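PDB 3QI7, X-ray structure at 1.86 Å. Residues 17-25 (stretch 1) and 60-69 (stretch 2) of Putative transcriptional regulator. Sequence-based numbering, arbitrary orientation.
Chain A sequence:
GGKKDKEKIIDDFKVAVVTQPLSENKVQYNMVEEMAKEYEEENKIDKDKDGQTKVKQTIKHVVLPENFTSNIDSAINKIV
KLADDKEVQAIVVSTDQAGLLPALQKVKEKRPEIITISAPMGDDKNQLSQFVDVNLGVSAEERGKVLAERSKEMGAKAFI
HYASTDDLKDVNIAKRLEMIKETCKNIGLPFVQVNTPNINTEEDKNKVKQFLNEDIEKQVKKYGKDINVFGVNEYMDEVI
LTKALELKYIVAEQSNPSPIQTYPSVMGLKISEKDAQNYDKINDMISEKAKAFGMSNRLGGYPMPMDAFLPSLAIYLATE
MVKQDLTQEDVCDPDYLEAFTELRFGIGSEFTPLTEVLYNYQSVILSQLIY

Stretch 1, residues 17-25: VVTQPLSEN
Stretch 2 60-69: KHVVLPENFT

Two neighbouring parallel β-strands, residues 17-19 and 60-63, make a backbone ladder that continues past the strand ends into a polar clasp between two loops, burying 644 Å² in all. The strands run in the same direction, their axes 27° apart and 4.7 Å at closest approach. Val-17 pairs with His-61, Val-18 with Val-62 and Thr-19 with Val-63, at CA-CA distances of 5.0, 4.6 and 5.4 Å.

The odd-numbered residues of stretch 1 supply the rungs, as parallel pairing requires: each bonds to the residues flanking its partner. Val-17 N donates to Lys-60 O (2.9 Å) and Val-17 O accepts from Val-62 N (2.9 Å); Thr-19 N donates to Val-62 O (3.0 Å), and Leu-64 N to Thr-19 O (2.9 Å, nearly linear at 176°). Extended backbones, such as Val-18 at phi/psi -100/123 and Val-62 at -103/125, support this pattern, and the CA of Val-18 adds a CA-H...O contact to Val-62 O at 3.3 Å.

Val-18 and Val-62 share one face of the sheet. Both are t rotamers, and their β-branched side chains suit extended backbone and a buried setting. Val-18 CG2 lies 3.9 Å from Val-62 CB, while Val-18 CG1 reaches Leu-64 CG at 3.6 Å; Leu-64 is m,t.

Val-17, Thr-19, His-61 and Val-63 occupy the other face. The ring of His-61 (chi1 t, chi2 -177°) comes nearer to stretch 1 than its CA-to-CB bond suggests, and NE2 donates to Thr-19 OG1 at 2.8 Å. Thr-19, in the p rotamer, passes the chain on, OG1 donating to its neighbour Gln-20 O at 2.7 Å. A hydroxyl fits here because it can accept and donate at once.

Beyond the strand, Pro-21 (phi/psi -71/163) packs its CB 3.7 Å from Val-63 CG1, a compact apolar surface against a methyl. Pro-21 O then accepts from both Glu-24 N and Asn-25 N, each at 2.9 Å, closing a turn that directs Ser-23 and Glu-24 toward stretch 2. Ser-23 OG (chi1 p) donates to Glu-66 OE2 at 3.0 Å. Glu-24 (m,t, chi3 -17°) uses both carboxylate oxygens: OE2 accepts from Asn-67 N at 2.9 Å, and OE1 accepts from Gln-20 NE2 at 2.8 Å. Asn-67 has positive phi (58/48), a conformation asparagine tolerates well. A water donates to Glu-24 OE1 (2.5 Å) and Pro-65 O (2.8 Å), bridging two acceptors that could not bond directly, and weakly accepts from Phe-68 N (3.4 Å).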

# COMPACT_ATOMS: atom_id res chain seq x y z
N VAL A 17 -9.98 -9.47 11.23
CA VAL A 17 -9.37 -8.46 10.41
C VAL A 17 -10.16 -7.16 10.52
O VAL A 17 -11.33 -7.11 10.14
CB VAL A 17 -9.27 -8.89 8.91
CG1 VAL A 17 -8.52 -7.86 8.13
CG2 VAL A 17 -8.57 -10.26 8.80
N VAL A 18 -9.50 -6.11 11.02
CA VAL A 18 -10.13 -4.82 11.25
C VAL A 18 -9.79 -3.85 10.12
O VAL A 18 -8.60 -3.61 9.82
CB VAL A 18 -9.64 -4.23 12.59
CG1 VAL A 18 -10.33 -2.86 12.89
CG2 VAL A 18 -9.86 -5.23 13.70
N THR A 19 -10.82 -3.31 9.48
CA THR A 19 -10.62 -2.30 8.46
C THR A 19 -11.58 -1.13 8.69
O THR A 19 -12.53 -1.25 9.46
CB THR A 19 -10.90 -2.84 7.05
OG1 THR A 19 -12.31 -2.92 6.84
CG2 THR A 19 -10.27 -4.23 6.82
N GLN A 20 -11.32 -0.03 8.00
CA GLN A 20 -12.32 1.03 7.84
C GLN A 20 -13.47 0.54 6.94
O GLN A 20 -13.33 -0.49 6.24
CB GLN A 20 -11.67 2.31 7.31
CG GLN A 20 -10.66 2.97 8.29
CD GLN A 20 -9.95 4.21 7.71
OE1 GLN A 20 -8.73 4.38 7.86
NE2 GLN A 20 -10.72 5.06 7.04
N PRO A 21 -14.61 1.24 6.98
CA PRO A 21 -15.75 0.79 6.19
C PRO A 21 -15.55 0.99 4.70
O PRO A 21 -14.65 1.75 4.26
CB PRO A 21 -16.94 1.64 6.70
CG PRO A 21 -16.40 2.61 7.65
CD PRO A 21 -14.97 2.30 7.94
N LEU A 22 -16.38 0.28 3.94
CA LEU A 22 -16.30 0.27 2.48
C LEU A 22 -16.29 1.69 1.94
O LEU A 22 -15.53 2.01 1.04
CB LEU A 22 -17.49 -0.51 1.92
CG LEU A 22 -17.66 -0.66 0.40
CD1 LEU A 22 -16.50 -1.42 -0.24
CD2 LEU A 22 -19.01 -1.36 0.14
N SER A 23 -17.10 2.56 2.54
CA SER A 23 -17.22 3.97 2.11
C SER A 23 -15.92 4.77 2.21
O SER A 23 -15.79 5.81 1.56
CB SER A 23 -18.32 4.68 2.92
OG SER A 23 -18.01 4.71 4.32
N GLU A 24 -14.99 4.31 3.05
CA GLU A 24 -13.75 5.03 3.34
C GLU A 24 -12.52 4.35 2.70
O GLU A 24 -11.70 5.03 2.08
CB GLU A 24 -13.57 5.14 4.86
CG GLU A 24 -14.65 5.94 5.58
CD GLU A 24 -14.35 6.16 7.05
OE1 GLU A 24 -13.48 5.45 7.59
OE2 GLU A 24 -15.00 7.04 7.67
N ASN A 25 -12.39 3.02 2.86
CA ASN A 25 -11.24 2.24 2.34
C ASN A 25 -11.73 1.04 1.53
O ASN A 25 -11.75 -0.08 2.02
CB ASN A 25 -10.33 1.77 3.50
CG ASN A 25 -9.54 2.90 4.15
OD1 ASN A 25 -9.52 4.04 3.65
ND2 ASN A 25 -8.92 2.60 5.28
N LYS A 60 -12.91 -13.17 10.42
CA LYS A 60 -13.93 -12.32 11.02
C LYS A 60 -13.63 -10.87 10.69
O LYS A 60 -12.73 -10.25 11.29
CB LYS A 60 -13.99 -12.50 12.54
CG LYS A 60 -15.11 -11.70 13.24
CD LYS A 60 -15.30 -12.18 14.68
CE LYS A 60 -16.67 -11.78 15.26
NZ LYS A 60 -16.56 -10.45 15.88
N HIS A 61 -14.40 -10.32 9.76
CA HIS A 61 -14.22 -8.94 9.35
C HIS A 61 -14.89 -7.95 10.31
O HIS A 61 -16.11 -7.86 10.40
CB HIS A 61 -14.74 -8.74 7.92
CG HIS A 61 -14.33 -7.44 7.30
ND1 HIS A 61 -14.75 -7.06 6.04
CD2 HIS A 61 -13.55 -6.43 7.76
CE1 HIS A 61 -14.23 -5.88 5.75
NE2 HIS A 61 -13.52 -5.47 6.78
N VAL A 62 -14.07 -7.16 10.99
CA VAL A 62 -14.52 -6.16 11.95
C VAL A 62 -14.42 -4.78 11.31
O VAL A 62 -13.33 -4.40 10.82
CB VAL A 62 -13.63 -6.18 13.20
CG1 VAL A 62 -14.08 -5.10 14.22
CG2 VAL A 62 -13.62 -7.57 13.85
N VAL A 63 -15.52 -4.04 11.29
CA VAL A 63 -15.59 -2.76 10.59
C VAL A 63 -15.59 -1.62 11.60
O VAL A 63 -16.44 -1.54 12.47
CB VAL A 63 -16.82 -2.68 9.70
CG1 VAL A 63 -16.80 -1.40 8.85
CG2 VAL A 63 -16.89 -3.96 8.84
N LEU A 64 -14.60 -0.74 11.48
CA LEU A 64 -14.53 0.41 12.37
C LEU A 64 -15.67 1.39 12.08
O LEU A 64 -16.13 1.50 10.94
CB LEU A 64 -13.19 1.14 12.19
CG LEU A 64 -11.91 0.41 12.59
CD1 LEU A 64 -10.72 1.00 11.80
CD2 LEU A 64 -11.64 0.48 14.11
N PRO A 65 -16.06 2.18 13.09
CA PRO A 65 -17.01 3.26 12.85
C PRO A 65 -16.45 4.23 11.82
O PRO A 65 -15.24 4.36 11.71
CB PRO A 65 -17.19 3.93 14.23
CG PRO A 65 -16.14 3.41 15.09
CD PRO A 65 -15.55 2.17 14.48
N GLU A 66 -17.31 4.90 11.07
CA GLU A 66 -16.86 5.98 10.20
C GLU A 66 -16.15 7.04 11.03
O GLU A 66 -16.53 7.28 12.18
CB GLU A 66 -18.04 6.61 9.46
CG GLU A 66 -18.63 5.70 8.40
CD GLU A 66 -19.65 6.41 7.53
OE1 GLU A 66 -20.26 7.39 7.98
OE2 GLU A 66 -19.84 5.97 6.38
N ASN A 67 -15.09 7.63 10.47
CA ASN A 67 -14.41 8.76 11.10
C ASN A 67 -13.95 8.34 12.49
O ASN A 67 -14.21 9.03 13.46
CB ASN A 67 -15.37 9.96 11.21
CG ASN A 67 -15.89 10.42 9.87
OD1 ASN A 67 -15.12 10.81 8.99
ND2 ASN A 67 -17.20 10.37 9.70
N PHE A 68 -13.30 7.18 12.56
CA PHE A 68 -13.09 6.49 13.84
C PHE A 68 -12.23 7.26 14.86
O PHE A 68 -12.42 7.09 16.05
CB PHE A 68 -12.55 5.05 13.64
CG PHE A 68 -11.04 4.94 13.44
CD1 PHE A 68 -10.17 4.99 14.54
CD2 PHE A 68 -10.50 4.75 12.18
CE1 PHE A 68 -8.79 4.87 14.38
CE2 PHE A 68 -9.13 4.63 11.99
CZ PHE A 68 -8.26 4.68 13.10
N THR A 69 -11.30 8.09 14.38
CA THR A 69 -10.49 8.95 15.27
C THR A 69 -11.39 9.95 16.05
O THR A 69 -11.07 10.32 17.19
CB THR A 69 -9.32 9.64 14.51
OG1 THR A 69 -9.81 10.56 13.54
CG2 THR A 69 -8.47 8.63 13.77
O HOH W 1 -13.05 4.90 10.04